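Local coordinates for acyl-[acyl-carrier-protein]--UDP-N-acetylglucosamine O-acyltransferase (PDB 1J2Z) that transfers a (3R)-hydroxyacyl chain from acyl carrier protein to UDP-N-acetylglucosamine, the first step of lipid A biosynthesis, at residues L112-V117 / H128-N133; H121-G126 / G139-G144. All blocks are in the same frame, centred on the assembly; numbering follows the deposited sequence.

Contact 1: residues L112-V117 / H128-N133. With SOG (octyl 1-thio-beta-D-glucopyranoside), chain B.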
loop_
_atom_site.group_PDB
_atom_site.type_symbol
_atom_site.label_atom_id
_atom_site.label_comp_id
_atom_site.label_asym_id
_atom_site.label_seq_id
_atom_site.Cartn_x
_atom_site.Cartn_y
_atom_site.Cartn_z
ATOM N N LEU A 112 -7.031 -3.443 16.612
ATOM C CA LEU A 112 -7.502 -2.599 15.535
ATOM C C LEU A 112 -6.528 -2.806 14.386
ATOM O O LEU A 112 -5.332 -2.563 14.530
ATOM C CB LEU A 112 -7.508 -1.122 15.957
ATOM C CG LEU A 112 -7.711 -0.114 14.814
ATOM C CD1 LEU A 112 -9.015 -0.408 14.073
ATOM C CD2 LEU A 112 -7.710 1.307 15.374
ATOM N N LEU A 113 -7.033 -3.305 13.264
ATOM C CA LEU A 113 -6.199 -3.496 12.083
ATOM C C LEU A 113 -6.796 -2.528 11.071
ATOM O O LEU A 113 -7.892 -2.758 10.558
ATOM C CB LEU A 113 -6.290 -4.932 11.554
ATOM C CG LEU A 113 -6.116 -6.089 12.550
ATOM C CD1 LEU A 113 -6.034 -7.407 11.784
ATOM C CD2 LEU A 113 -4.877 -5.891 13.376
ATOM N N MET A 114 -6.087 -1.435 10.811
ATOM C CA MET A 114 -6.558 -0.422 9.876
ATOM C C MET A 114 -6.586 -0.942 8.446
ATOM O O MET A 114 -6.216 -2.087 8.190
ATOM C CB MET A 114 -5.694 0.838 9.990
ATOM C CG MET A 114 -5.905 1.571 11.315
ATOM S SD MET A 114 -4.987 3.112 11.480
ATOM C CE MET A 114 -4.307 2.912 13.103
ATOM N N ALA A 115 -7.030 -0.100 7.518
ATOM C CA ALA A 115 -7.157 -0.492 6.118
ATOM C C ALA A 115 -5.875 -0.944 5.431
ATOM O O ALA A 115 -4.775 -0.508 5.770
ATOM C CB ALA A 115 -7.803 0.645 5.321
ATOM N N TYR A 116 -6.046 -1.832 4.455
ATOM C CA TYR A 116 -4.958 -2.384 3.659
ATOM C C TYR A 116 -3.933 -3.203 4.448
ATOM O O TYR A 116 -2.830 -3.447 3.959
ATOM C CB TYR A 116 -4.226 -1.268 2.896
ATOM C CG TYR A 116 -5.131 -0.208 2.296
ATOM C CD1 TYR A 116 -5.415 0.960 2.998
ATOM C CD2 TYR A 116 -5.687 -0.364 1.022
ATOM C CE1 TYR A 116 -6.221 1.949 2.460
ATOM C CE2 TYR A 116 -6.505 0.632 0.465
ATOM C CZ TYR A 116 -6.765 1.787 1.200
ATOM O OH TYR A 116 -7.570 2.781 0.700
ATOM N N VAL A 117 -4.282 -3.615 5.663
ATOM C CA VAL A 117 -3.363 -4.416 6.472
ATOM C C VAL A 117 -3.390 -5.879 6.024
ATOM O O VAL A 117 -4.455 -6.463 5.848
ATOM C CB VAL A 117 -3.730 -4.365 7.982
ATOM C CG1 VAL A 117 -3.008 -5.482 8.740
ATOM C CG2 VAL A 117 -3.343 -3.012 8.570
ATOM N N HIS A 128 -5.088 -6.032 22.303
ATOM C CA HIS A 128 -4.827 -4.604 22.493
ATOM C C HIS A 128 -3.778 -4.046 21.540
ATOM O O HIS A 128 -3.082 -3.092 21.870
ATOM C CB HIS A 128 -4.388 -4.338 23.939
ATOM C CG HIS A 128 -5.390 -4.778 24.960
ATOM N ND1 HIS A 128 -6.575 -4.110 25.175
ATOM C CD2 HIS A 128 -5.405 -5.851 25.785
ATOM C CE1 HIS A 128 -7.280 -4.753 26.087
ATOM N NE2 HIS A 128 -6.593 -5.813 26.474
ATOM N N CYS A 129 -3.667 -4.636 20.355
ATOM C CA CYS A 129 -2.694 -4.174 19.370
ATOM C C CYS A 129 -3.317 -3.243 18.343
ATOM O O CYS A 129 -4.532 -3.242 18.137
ATOM C CB CYS A 129 -2.074 -5.360 18.629
ATOM S SG CYS A 129 -0.993 -6.407 19.624
ATOM N N ILE A 130 -2.471 -2.456 17.692
ATOM C CA ILE A 130 -2.927 -1.548 16.658
ATOM C C ILE A 130 -1.956 -1.599 15.482
ATOM O O ILE A 130 -0.768 -1.314 15.635
ATOM C CB ILE A 130 -3.020 -0.093 17.171
ATOM C CG1 ILE A 130 -4.114 0.019 18.235
ATOM C CG2 ILE A 130 -3.324 0.845 16.011
ATOM C CD1 ILE A 130 -4.191 1.389 18.887
ATOM N N LEU A 131 -2.464 -1.997 14.320
ATOM C CA LEU A 131 -1.651 -2.052 13.113
ATOM C C LEU A 131 -2.242 -1.005 12.182
ATOM O O LEU A 131 -3.394 -1.128 11.760
ATOM C CB LEU A 131 -1.717 -3.438 12.452
ATOM C CG LEU A 131 -1.431 -4.712 13.263
ATOM C CD1 LEU A 131 -1.063 -5.842 12.305
ATOM C CD2 LEU A 131 -0.302 -4.490 14.234
ATOM N N ALA A 132 -1.459 0.028 11.882
ATOM C CA ALA A 132 -1.899 1.121 11.015
ATOM C C ALA A 132 -1.985 0.758 9.536
ATOM O O ALA A 132 -1.591 -0.336 9.128
ATOM C CB ALA A 132 -0.976 2.324 11.190
ATOM N N ASN A 133 -2.486 1.702 8.739
ATOM C CA ASN A 133 -2.653 1.515 7.300
ATOM C C ASN A 133 -1.489 0.825 6.604
ATOM O O ASN A 133 -0.328 1.187 6.805
ATOM C CB ASN A 133 -2.881 2.862 6.584
ATOM C CG ASN A 133 -4.274 3.435 6.811
ATOM O OD1 ASN A 133 -4.909 3.940 5.883
ATOM N ND2 ASN A 133 -4.744 3.375 8.042
HETATM C C1 SOG B . -4.536 8.720 12.224
HETATM C C2 SOG B . -6.065 8.931 12.362
HETATM C C3 SOG B . -6.805 7.760 11.700
HETATM C C4 SOG B . -6.400 7.717 10.223
HETATM C C5 SOG B . -4.867 7.511 10.124
HETATM C C6 SOG B . -4.417 7.486 8.670
HETATM C "C1'" SOG B . -2.589 9.434 13.432
HETATM C "C2'" SOG B . -1.480 10.223 12.765
HETATM C "C3'" SOG B . -0.343 10.497 13.733
HETATM C "C4'" SOG B . 0.772 11.292 13.073
HETATM C "C5'" SOG B . 1.908 11.564 14.050
HETATM C "C6'" SOG B . 3.074 12.234 13.353
HETATM C "C7'" SOG B . 4.210 12.509 14.310
HETATM C "C8'" SOG B . 5.357 13.174 13.588
HETATM S S1 SOG B . -3.826 9.816 12.819
HETATM O O2 SOG B . -6.424 9.017 13.735
HETATM O O3 SOG B . -8.201 7.948 11.810
HETATM O O4 SOG B . -7.073 6.654 9.570
HETATM O O5 SOG B . -4.194 8.603 10.814
HETATM O O6 SOG B . -4.570 6.184 8.139
#
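The carbonyl oxygen of Leu-112 is approached by two groups of the neighbouring strand: the N-H of Leu-131 donates to it at 2.9 Å, N to O, and Ile-130 CA adds a C-H...O contact at 3.4 Å from Leu-112 O. Leu-112 N donates to Cys-129 O and Met-114 N to Leu-131 O, completing three backbone bonds of parallel pairing. Leu-113 and Leu-131 lie side by side on the inward face, pointing the same way, with Leu-113 CD2 3.6 Å from Leu-131 CG. Val-117 comes in across Leu-131 at about a right angle, its CG1 touching Leu-131 CD1. On the other face Leu-112 CB meets Ile-130 CG1. The two strands sit 18 residues apart in sequence, one coil of the left-handed beta-helix built from hexapeptide repeats, and at Met-114 to Val-117 the chain turns its corner in a type II turn. Met-114 crosses from one coil to the next: its chain bends at chi3 (-133°), which lays CE against Ile-130 CG2 at 3.7 Å and near Ala-132. Its CB sits 3.3 Å from Asn-133 ND2, the two side chains crossing roughly at a right angle. Asn-133 CA also leans on Ala-115 O through a C-H...O contact of 3.3 Å. The Asn-133 amide reaches out to the subunit interface: ND2 donates to Gln-69 OE1 of the second subunit and lies 2.8 Å from O6 of the octyl thioglucoside of chain B. Beside it, Tyr-116 presents its ring edge to Asn-133 OD1, while its hydroxyl is hydrogen-bonded to Phe-91 O of the second subunit.

Contact 2: residues H121-G126 / G139-G144; sequences HDCVIG and GHIEIG. With SOG (octyl 1-thio-beta-D-glucopyranoside), chain C.
The ring of His-121 has Gly-139 CA over one face, 4.3 Å from its centroid, in a CH-pi contact. The same ring turns its edge toward the face of His-140 in an offset edge-to-face pair, planes 88° apart, which brings the two NE2 atoms to 3.5 Å. With CG of His-121 between the backbone N and the carbonyl carbon (chi1 65°), the ring swings to the side of Gly-139 and the sugar, where ND1 makes a weak hydrogen bond of 3.1 Å to O3 of the thioglucoside of chain C. Asp-122 runs alongside His-140, carboxylate and ring planes 8° apart, with OD2 3.4 Å from CE1; Thr-98 OG1 and Ile-102 N hold the two carboxylate oxygens. His-140 N donates to His-121 O, and the longer N-H...S bond from Ile-141 N to Cys-123 SG spans 3.6 Å. Val-124 N to Ile-141 O and Ile-143 N to Val-124 O then pair the strands, each at 2.7 Å, and Ile-125 and Ile-143 pack side by side inward. Two near-parallel, successive coils of a left-handed beta-helix acyltransferase supply part of the ligand pocket wall through His-121 and Gly-139; His-121 and His-140 probably bind substrate, as in related LpxA enzymes.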
loop_
_atom_site.group_PDB
_atom_site.type_symbol
_atom_site.label_atom_id
_atom_site.label_comp_id
_atom_site.label_asym_id
_atom_site.label_seq_id
_atom_site.Cartn_x
_atom_site.Cartn_y
_atom_site.Cartn_z
ATOM N N HIS A 121 0.090 -16.014 6.482
ATOM C CA HIS A 121 -0.115 -17.309 7.105
ATOM C C HIS A 121 0.778 -17.526 8.319
ATOM O O HIS A 121 1.917 -17.047 8.370
ATOM C CB HIS A 121 0.162 -18.425 6.095
ATOM C CG HIS A 121 1.588 -18.484 5.641
ATOM N ND1 HIS A 121 2.050 -17.800 4.538
ATOM C CD2 HIS A 121 2.658 -19.134 6.156
ATOM C CE1 HIS A 121 3.342 -18.029 4.392
ATOM N NE2 HIS A 121 3.737 -18.835 5.361
ATOM N N ASP A 122 0.245 -18.254 9.294
ATOM C CA ASP A 122 0.976 -18.609 10.508
ATOM C C ASP A 122 1.391 -17.479 11.448
ATOM O O ASP A 122 2.253 -17.672 12.304
ATOM C CB ASP A 122 2.208 -19.433 10.127
ATOM C CG ASP A 122 1.847 -20.686 9.357
ATOM O OD1 ASP A 122 1.155 -21.559 9.921
ATOM O OD2 ASP A 122 2.245 -20.801 8.182
ATOM N N CYS A 123 0.793 -16.302 11.297
ATOM C CA CYS A 123 1.124 -15.206 12.194
ATOM C C CYS A 123 0.301 -15.336 13.468
ATOM O O CYS A 123 -0.767 -15.952 13.483
ATOM C CB CYS A 123 0.839 -13.851 11.542
ATOM S SG CYS A 123 2.042 -13.363 10.263
ATOM N N VAL A 124 0.812 -14.756 14.542
ATOM C CA VAL A 124 0.129 -14.787 15.817
ATOM C C VAL A 124 0.134 -13.378 16.378
ATOM O O VAL A 124 1.191 -12.810 16.632
ATOM C CB VAL A 124 0.836 -15.728 16.821
ATOM C CG1 VAL A 124 0.188 -15.605 18.193
ATOM C CG2 VAL A 124 0.751 -17.167 16.333
ATOM N N ILE A 125 -1.058 -12.820 16.553
ATOM C CA ILE A 125 -1.209 -11.482 17.099
ATOM C C ILE A 125 -1.969 -11.624 18.410
ATOM O O ILE A 125 -2.931 -12.390 18.491
ATOM C CB ILE A 125 -2.005 -10.574 16.135
ATOM C CG1 ILE A 125 -1.207 -10.368 14.843
ATOM C CG2 ILE A 125 -2.306 -9.238 16.799
ATOM C CD1 ILE A 125 -1.959 -9.600 13.771
ATOM N N GLY A 126 -1.529 -10.891 19.430
ATOM C CA GLY A 126 -2.177 -10.951 20.729
ATOM C C GLY A 126 -3.398 -10.057 20.862
ATOM O O GLY A 126 -4.275 -10.051 19.993
ATOM N N GLY A 139 5.111 -14.224 6.693
ATOM C CA GLY A 139 4.694 -15.396 7.441
ATOM C C GLY A 139 5.397 -15.696 8.753
ATOM O O GLY A 139 6.501 -15.219 9.011
ATOM N N HIS A 140 4.724 -16.475 9.594
ATOM C CA HIS A 140 5.268 -16.925 10.878
ATOM C C HIS A 140 5.667 -15.835 11.869
ATOM O O HIS A 140 6.599 -16.023 12.651
ATOM C CB HIS A 140 6.491 -17.815 10.618
ATOM C CG HIS A 140 6.313 -18.776 9.481
ATOM N ND1 HIS A 140 5.695 -20.001 9.625
ATOM C CD2 HIS A 140 6.666 -18.684 8.176
ATOM C CE1 HIS A 140 5.675 -20.622 8.459
ATOM N NE2 HIS A 140 6.257 -19.845 7.562
ATOM N N ILE A 141 4.974 -14.702 11.850
ATOM C CA ILE A 141 5.305 -13.615 12.766
ATOM C C ILE A 141 4.523 -13.708 14.077
ATOM O O ILE A 141 3.368 -14.134 14.094
ATOM C CB ILE A 141 5.041 -12.252 12.093
ATOM C CG1 ILE A 141 6.082 -12.028 10.986
ATOM C CG2 ILE A 141 5.081 -11.127 13.121
ATOM C CD1 ILE A 141 5.744 -10.893 10.034
ATOM N N GLU A 142 5.171 -13.326 15.175
ATOM C CA GLU A 142 4.547 -13.346 16.491
ATOM C C GLU A 142 4.551 -11.938 17.066
ATOM O O GLU A 142 5.596 -11.303 17.173
ATOM C CB GLU A 142 5.299 -14.293 17.429
ATOM C CG GLU A 142 5.136 -15.769 17.092
ATOM C CD GLU A 142 6.076 -16.660 17.894
ATOM O OE1 GLU A 142 6.494 -16.247 18.995
ATOM O OE2 GLU A 142 6.386 -17.775 17.427
ATOM N N ILE A 143 3.372 -11.458 17.435
ATOM C CA ILE A 143 3.221 -10.119 17.992
ATOM C C ILE A 143 2.540 -10.211 19.358
ATOM O O ILE A 143 1.448 -10.762 19.473
ATOM C CB ILE A 143 2.378 -9.241 17.038
ATOM C CG1 ILE A 143 3.138 -9.056 15.720
ATOM C CG2 ILE A 143 2.064 -7.894 17.683
ATOM C CD1 ILE A 143 2.379 -8.291 14.661
ATOM N N GLY A 144 3.194 -9.669 20.383
ATOM C CA GLY A 144 2.645 -9.718 21.730
ATOM C C GLY A 144 1.521 -8.732 21.974
ATOM O O GLY A 144 1.057 -8.068 21.044
HETATM C C1 SOG C . 5.801 -14.359 2.497
HETATM C C2 SOG C . 4.749 -15.489 2.628
HETATM C C3 SOG C . 3.477 -15.095 1.865
HETATM C C4 SOG C . 2.944 -13.793 2.473
HETATM C C5 SOG C . 4.022 -12.689 2.329
HETATM C C6 SOG C . 3.541 -11.381 2.943
HETATM C "C1'" SOG C . 8.195 -14.219 2.608
HETATM C "C2'" SOG C . 8.897 -13.322 3.608
HETATM C "C3'" SOG C . 10.403 -13.376 3.429
HETATM C "C4'" SOG C . 11.116 -12.482 4.433
HETATM C "C5'" SOG C . 12.626 -12.542 4.248
HETATM C "C6'" SOG C . 13.323 -11.548 5.154
HETATM C "C7'" SOG C . 14.823 -11.596 4.981
HETATM C "C8'" SOG C . 15.489 -10.594 5.894
HETATM S S1 SOG C . 6.992 -14.699 3.222
HETATM O O2 SOG C . 5.271 -16.704 2.105
HETATM O O3 SOG C . 2.506 -16.115 1.988
HETATM O O4 SOG C . 1.758 -13.400 1.804
HETATM O O5 SOG C . 5.237 -13.117 3.008
HETATM O O6 SOG C . 2.763 -10.664 2.004
#

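Both contacts join the same pair of successive coils, on different faces of the triangular prism: strand 124-125 of contact 2 is followed in the chain by strand 130-131 of contact 1. Their centres are 14 Å apart and they meet inside the helix, where Leu-131 CD1 packs 4.1 Å from Ile-125 CD1, and at the corner, where Cys-129 SG comes within 3.0 Å of Gly-144 O. Each lies by a different bound octyl thioglucoside. Contact 2 lines the pocket of the chain C molecule with His-121 and Gly-139; contact 1 reaches the chain B molecule through Asn-133, beside Gln-69 and His-118 of the second subunit, Gln-69 being a substrate-binding residue.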